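PCF11 protein (Saccharomyces cerevisiae, PDB 1SZ9) recognises the carboxy-terminal domain of RNA polymerase II through its CTD-interacting domain and serves as a 3'-RNA-processing factor. Local coordinates at residues L30-A41 and S69-Y78. Residues are numbered along the deposited sequence; the frame is centred on the assembly and turned at random.
Sequences LTKLAEENISCA and SICKNVGSPY
Tyr-78, at the start of helix 78-83, reaches Ala-34 in the last turn of helix 24-36, within the all-helical, arm-repeat-like fold of a CTD-interacting domain. Helices 30-36 and 69-73 cross at -53°, their axes 9.2 Å apart, and the small Ala-34 lets Ile-70 and the tyrosine ring come close. Tyr-78 CB lies 3.6 Å from Ile-70 CG2, which also covers one ring face toward the rim; with CG beside the backbone N (chi1 -59°), the ring is carried toward Ala-34 and Ala-41. CE1 meets Ala-41 CB at 3.4 Å, CE2 passes near Ala-34 CB, and OH donates to Ala-34 O at 2.7 Å. This carbonyl sits at the ring edge, close to its plane; because Asn-37 leaves the helix, a side-chain hydroxyl can serve an oxygen of the final turn. A phenylalanine here, lacking that hydroxyl, would probably leave the ring less firmly fixed. Pro-77, after a cis peptide bond, offers a compact ring whose CD packs against Ile-38 CG2 at 3.8 Å. Val-74 CG2 lies against Thr-31 CG2, while CG1 faces the Glu-35 carboxylate. Thr-31 presents both methyl and hydroxyl: OG1 also bonds Ile-27 O within its own helix and lies 2.7 Å from Ser-69 OG.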
ATOM      1  N   LEU A  30      11.321  -0.647  -6.007  1.00 20.88           N
ATOM      2  CA  LEU A  30       9.971  -0.624  -6.574  1.00 21.09           C
ATOM      3  C   LEU A  30       9.449   0.833  -6.657  1.00 22.62           C
ATOM      4  O   LEU A  30       8.731   1.191  -7.593  1.00 22.85           O
ATOM      5  CB  LEU A  30       9.009  -1.467  -5.721  1.00 19.83           C
ATOM      6  CG  LEU A  30       9.181  -2.996  -5.752  1.00 20.88           C
ATOM      7  CD1 LEU A  30       8.270  -3.661  -4.688  1.00 18.66           C
ATOM      8  CD2 LEU A  30       8.835  -3.518  -7.174  1.00 19.48           C
ATOM      9  N   THR A  31       9.818   1.663  -5.677  1.00 22.06           N
ATOM     10  CA  THR A  31       9.390   3.063  -5.636  1.00 21.01           C
ATOM     11  C   THR A  31      10.039   3.842  -6.791  1.00 23.34           C
ATOM     12  O   THR A  31       9.399   4.673  -7.425  1.00 23.07           O
ATOM     13  CB  THR A  31       9.784   3.706  -4.277  1.00 23.25           C
ATOM     14  OG1 THR A  31       9.227   2.920  -3.216  1.00 23.13           O
ATOM     15  CG2 THR A  31       9.264   5.159  -4.165  1.00 18.93           C
ATOM     16  N   LYS A  32      11.314   3.564  -7.059  1.00 23.64           N
ATOM     17  CA  LYS A  32      12.034   4.225  -8.140  1.00 25.12           C
ATOM     18  C   LYS A  32      11.436   3.802  -9.491  1.00 27.03           C
ATOM     19  O   LYS A  32      11.294   4.622 -10.390  1.00 27.77           O
ATOM     20  CB  LYS A  32      13.526   3.869  -8.077  1.00 25.84           C
ATOM     21  CG  LYS A  32      14.259   4.489  -6.892  1.00 27.23           C
ATOM     22  CD  LYS A  32      15.640   3.845  -6.694  1.00 28.23           C
ATOM     23  CE  LYS A  32      16.541   4.074  -7.900  1.00 29.19           C
ATOM     24  NZ  LYS A  32      17.891   3.519  -7.678  1.00 26.51           N
ATOM     25  N   LEU A  33      11.082   2.527  -9.632  1.00 26.63           N
ATOM     26  CA  LEU A  33      10.458   2.059 -10.868  1.00 28.69           C
ATOM     27  C   LEU A  33       9.104   2.774 -11.068  1.00 29.23           C
ATOM     28  O   LEU A  33       8.716   3.110 -12.194  1.00 29.04           O
ATOM     29  CB  LEU A  33      10.231   0.538 -10.818  1.00 29.47           C
ATOM     30  CG  LEU A  33      11.433  -0.384 -11.083  1.00 29.27           C
ATOM     31  CD1 LEU A  33      11.075  -1.843 -10.782  1.00 29.70           C
ATOM     32  CD2 LEU A  33      11.856  -0.239 -12.558  1.00 30.44           C
ATOM     33  N   ALA A  34       8.385   2.991  -9.971  1.00 25.80           N
ATOM     34  CA  ALA A  34       7.083   3.650 -10.038  1.00 25.49           C
ATOM     35  C   ALA A  34       7.248   5.134 -10.417  1.00 24.28           C
ATOM     36  O   ALA A  34       6.436   5.690 -11.137  1.00 26.56           O
ATOM     37  CB  ALA A  34       6.355   3.504  -8.699  1.00 21.48           C
ATOM     38  N   GLU A  35       8.319   5.750  -9.938  1.00 25.57           N
ATOM     39  CA  GLU A  35       8.636   7.150 -10.228  1.00 28.86           C
ATOM     40  C   GLU A  35       9.039   7.327 -11.703  1.00 31.12           C
ATOM     41  O   GLU A  35       8.639   8.279 -12.371  1.00 32.02           O
ATOM     42  CB  GLU A  35       9.798   7.594  -9.321  1.00 29.47           C
ATOM     43  CG  GLU A  35      10.459   8.945  -9.636  1.00 32.15           C
ATOM     44  CD  GLU A  35       9.756  10.131  -8.970  1.00 34.05           C
ATOM     45  OE1 GLU A  35       9.210   9.966  -7.868  1.00 36.28           O
ATOM     46  OE2 GLU A  35       9.772  11.241  -9.530  1.00 35.35           O
ATOM     47  N   GLU A  36       9.818   6.386 -12.207  1.00 30.94           N
ATOM     48  CA  GLU A  36      10.326   6.449 -13.568  1.00 31.98           C
ATOM     49  C   GLU A  36       9.417   5.922 -14.665  1.00 31.26           C
ATOM     50  O   GLU A  36       9.670   6.150 -15.842  1.00 30.87           O
ATOM     51  CB  GLU A  36      11.652   5.702 -13.626  1.00 33.34           C
ATOM     52  CG  GLU A  36      12.777   6.398 -12.906  1.00 39.00           C
ATOM     53  CD  GLU A  36      13.890   5.443 -12.533  1.00 42.91           C
ATOM     54  OE1 GLU A  36      14.133   4.473 -13.290  1.00 44.99           O
ATOM     55  OE2 GLU A  36      14.533   5.668 -11.486  1.00 46.54           O
ATOM     56  N   ASN A  37       8.351   5.230 -14.294  1.00 29.62           N
ATOM     57  CA  ASN A  37       7.474   4.665 -15.296  1.00 27.58           C
ATOM     58  C   ASN A  37       6.015   4.947 -15.015  1.00 29.01           C
ATOM     59  O   ASN A  37       5.181   4.046 -15.067  1.00 32.15           O
ATOM     60  CB  ASN A  37       7.726   3.158 -15.374  1.00 27.79           C
ATOM     61  CG  ASN A  37       9.166   2.836 -15.733  1.00 31.26           C
ATOM     62  OD1 ASN A  37       9.524   2.798 -16.909  1.00 27.63           O
ATOM     63  ND2 ASN A  37      10.012   2.636 -14.714  1.00 29.89           N
ATOM     64  N   ILE A  38       5.705   6.202 -14.718  1.00 28.00           N
ATOM     65  CA  ILE A  38       4.340   6.569 -14.434  1.00 30.18           C
ATOM     66  C   ILE A  38       3.387   6.101 -15.524  1.00 31.66           C
ATOM     67  O   ILE A  38       2.214   5.856 -15.269  1.00 30.61           O
ATOM     68  CB  ILE A  38       4.211   8.085 -14.213  1.00 29.42           C
ATOM     69  CG1 ILE A  38       4.782   8.434 -12.829  1.00 27.17           C
ATOM     70  CG2 ILE A  38       2.736   8.520 -14.350  1.00 29.46           C
ATOM     71  CD1 ILE A  38       4.673   9.918 -12.451  1.00 30.32           C
ATOM     72  N   SER A  39       3.895   5.941 -16.741  1.00 34.46           N
ATOM     73  CA  SER A  39       3.046   5.472 -17.825  1.00 36.87           C
ATOM     74  C   SER A  39       2.528   4.054 -17.543  1.00 36.27           C
ATOM     75  O   SER A  39       1.537   3.621 -18.140  1.00 36.09           O
ATOM     76  CB  SER A  39       3.819   5.515 -19.152  1.00 40.45           C
ATOM     77  OG  SER A  39       5.174   5.120 -18.970  1.00 46.32           O
ATOM     78  N   CYS A  40       3.189   3.333 -16.633  1.00 33.11           N
ATOM     79  CA  CYS A  40       2.780   1.964 -16.279  1.00 33.18           C
ATOM     80  C   CYS A  40       2.105   1.907 -14.916  1.00 31.39           C
ATOM     81  O   CYS A  40       1.897   0.821 -14.366  1.00 30.24           O
ATOM     82  CB  CYS A  40       3.995   1.024 -16.226  1.00 35.05           C
ATOM     83  SG  CYS A  40       4.876   0.769 -17.780  1.00 39.15           S
ATOM     84  N   ALA A  41       1.788   3.075 -14.366  1.00 30.44           N
ATOM     85  CA  ALA A  41       1.179   3.170 -13.048  1.00 30.83           C
ATOM     86  C   ALA A  41       0.046   2.177 -12.764  1.00 31.40           C
ATOM     87  O   ALA A  41       0.069   1.467 -11.758  1.00 32.42           O
ATOM     88  CB  ALA A  41       0.697   4.602 -12.808  1.00 30.82           C
ATOM     89  N   SER A  69       5.232   3.352   0.416  1.00 20.12           N
ATOM     90  CA  SER A  69       6.423   4.056  -0.066  1.00 22.25           C
ATOM     91  C   SER A  69       6.146   4.764  -1.395  1.00 21.68           C
ATOM     92  O   SER A  69       6.469   5.938  -1.566  1.00 20.32           O
ATOM     93  CB  SER A  69       7.601   3.074  -0.197  1.00 19.51           C
ATOM     94  OG  SER A  69       8.775   3.719  -0.663  1.00 20.92           O
ATOM     95  N   ILE A  70       5.522   4.055  -2.327  1.00 22.02           N
ATOM     96  CA  ILE A  70       5.183   4.637  -3.614  1.00 22.10           C
ATOM     97  C   ILE A  70       4.270   5.865  -3.461  1.00 24.13           C
ATOM     98  O   ILE A  70       4.498   6.909  -4.080  1.00 23.87           O
ATOM     99  CB  ILE A  70       4.518   3.571  -4.525  1.00 23.93           C
ATOM    100  CG1 ILE A  70       5.593   2.576  -5.002  1.00 19.84           C
ATOM    101  CG2 ILE A  70       3.778   4.238  -5.699  1.00 20.35           C
ATOM    102  CD1 ILE A  70       5.015   1.277  -5.553  1.00 21.11           C
ATOM    103  N   CYS A  71       3.243   5.759  -2.625  1.00 24.12           N
ATOM    104  CA  CYS A  71       2.349   6.891  -2.430  1.00 23.05           C
ATOM    105  C   CYS A  71       2.996   8.086  -1.733  1.00 24.85           C
ATOM    106  O   CYS A  71       2.802   9.229  -2.143  1.00 24.07           O
ATOM    107  CB  CYS A  71       1.110   6.455  -1.657  1.00 23.22           C
ATOM    108  SG  CYS A  71       0.045   5.399  -2.637  1.00 24.03           S
ATOM    109  N   LYS A  72       3.754   7.824  -0.675  1.00 25.11           N
ATOM    110  CA  LYS A  72       4.421   8.891   0.070  1.00 27.44           C
ATOM    111  C   LYS A  72       5.581   9.572  -0.668  1.00 28.70           C
ATOM    112  O   LYS A  72       5.817  10.762  -0.489  1.00 27.72           O
ATOM    113  CB  LYS A  72       4.960   8.349   1.388  1.00 26.45           C
ATOM    114  CG  LYS A  72       3.928   8.286   2.498  1.00 28.58           C
ATOM    115  CD  LYS A  72       4.540   7.731   3.763  1.00 31.23           C
ATOM    116  CE  LYS A  72       3.547   7.737   4.921  1.00 30.10           C
ATOM    117  NZ  LYS A  72       4.138   7.004   6.070  1.00 30.08           N
ATOM    118  N   ASN A  73       6.303   8.824  -1.492  1.00 26.94           N
ATOM    119  CA  ASN A  73       7.461   9.387  -2.175  1.00 28.88           C
ATOM    120  C   ASN A  73       7.250   9.792  -3.616  1.00 28.45           C
ATOM    121  O   ASN A  73       7.945  10.674  -4.115  1.00 29.47           O
ATOM    122  CB  ASN A  73       8.639   8.419  -2.072  1.00 28.00           C
ATOM    123  CG  ASN A  73       8.999   8.122  -0.630  1.00 30.75           C
ATOM    124  OD1 ASN A  73       9.253   9.038   0.148  1.00 31.81           O
ATOM    125  ND2 ASN A  73       9.009   6.846  -0.262  1.00 27.21           N
ATOM    126  N   VAL A  74       6.317   9.131  -4.289  1.00 27.15           N
ATOM    127  CA  VAL A  74       6.027   9.465  -5.670  1.00 27.21           C
ATOM    128  C   VAL A  74       4.782  10.345  -5.675  1.00 27.64           C
ATOM    129  O   VAL A  74       4.776  11.409  -6.291  1.00 26.52           O
ATOM    130  CB  VAL A  74       5.774   8.210  -6.536  1.00 26.65           C
ATOM    131  CG1 VAL A  74       5.664   8.607  -8.018  1.00 26.53           C
ATOM    132  CG2 VAL A  74       6.915   7.211  -6.356  1.00 26.22           C
ATOM    133  N   GLY A  75       3.743   9.903  -4.966  1.00 27.27           N
ATOM    134  CA  GLY A  75       2.495  10.646  -4.901  1.00 25.51           C
ATOM    135  C   GLY A  75       1.613  10.313  -6.087  1.00 25.41           C
ATOM    136  O   GLY A  75       1.452   9.144  -6.433  1.00 24.67           O
ATOM    137  N   SER A  76       1.050  11.336  -6.725  1.00 26.82           N
ATOM    138  CA  SER A  76       0.191  11.128  -7.878  1.00 27.60           C
ATOM    139  C   SER A  76       0.959  10.440  -9.009  1.00 26.30           C
ATOM    140  O   SER A  76       2.155  10.632  -9.161  1.00 26.94           O
ATOM    141  CB  SER A  76      -0.374  12.466  -8.375  1.00 30.72           C
ATOM    142  OG  SER A  76      -1.337  12.239  -9.408  1.00 32.01           O
ATOM    143  N   PRO A  77       0.277   9.614  -9.809  1.00 27.57           N
ATOM    144  CA  PRO A  77      -1.151   9.262  -9.753  1.00 27.73           C
ATOM    145  C   PRO A  77      -1.454   8.068  -8.828  1.00 28.15           C
ATOM    146  O   PRO A  77      -2.609   7.614  -8.711  1.00 27.22           O
ATOM    147  CB  PRO A  77      -1.457   8.935 -11.201  1.00 27.67           C
ATOM    148  CG  PRO A  77      -0.230   8.192 -11.598  1.00 28.96           C
ATOM    149  CD  PRO A  77       0.905   9.035 -11.008  1.00 26.75           C
ATOM    150  N   TYR A  78      -0.417   7.562  -8.172  1.00 26.59           N
ATOM    151  CA  TYR A  78      -0.585   6.418  -7.282  1.00 26.44           C
ATOM    152  C   TYR A  78      -1.514   6.690  -6.091  1.00 25.90           C
ATOM    153  O   TYR A  78      -2.339   5.849  -5.754  1.00 26.57           O
ATOM    154  CB  TYR A  78       0.791   5.935  -6.824  1.00 24.19           C
ATOM    155  CG  TYR A  78       1.663   5.525  -7.986  1.00 22.95           C
ATOM    156  CD1 TYR A  78       1.439   4.327  -8.674  1.00 23.08           C
ATOM    157  CD2 TYR A  78       2.688   6.364  -8.433  1.00 21.37           C
ATOM    158  CE1 TYR A  78       2.222   3.978  -9.785  1.00 21.52           C
ATOM    159  CE2 TYR A  78       3.467   6.030  -9.539  1.00 21.55           C
ATOM    160  CZ  TYR A  78       3.231   4.842 -10.206  1.00 22.06           C
ATOM    161  OH  TYR A  78       4.021   4.543 -11.292  1.00 24.20           O
TER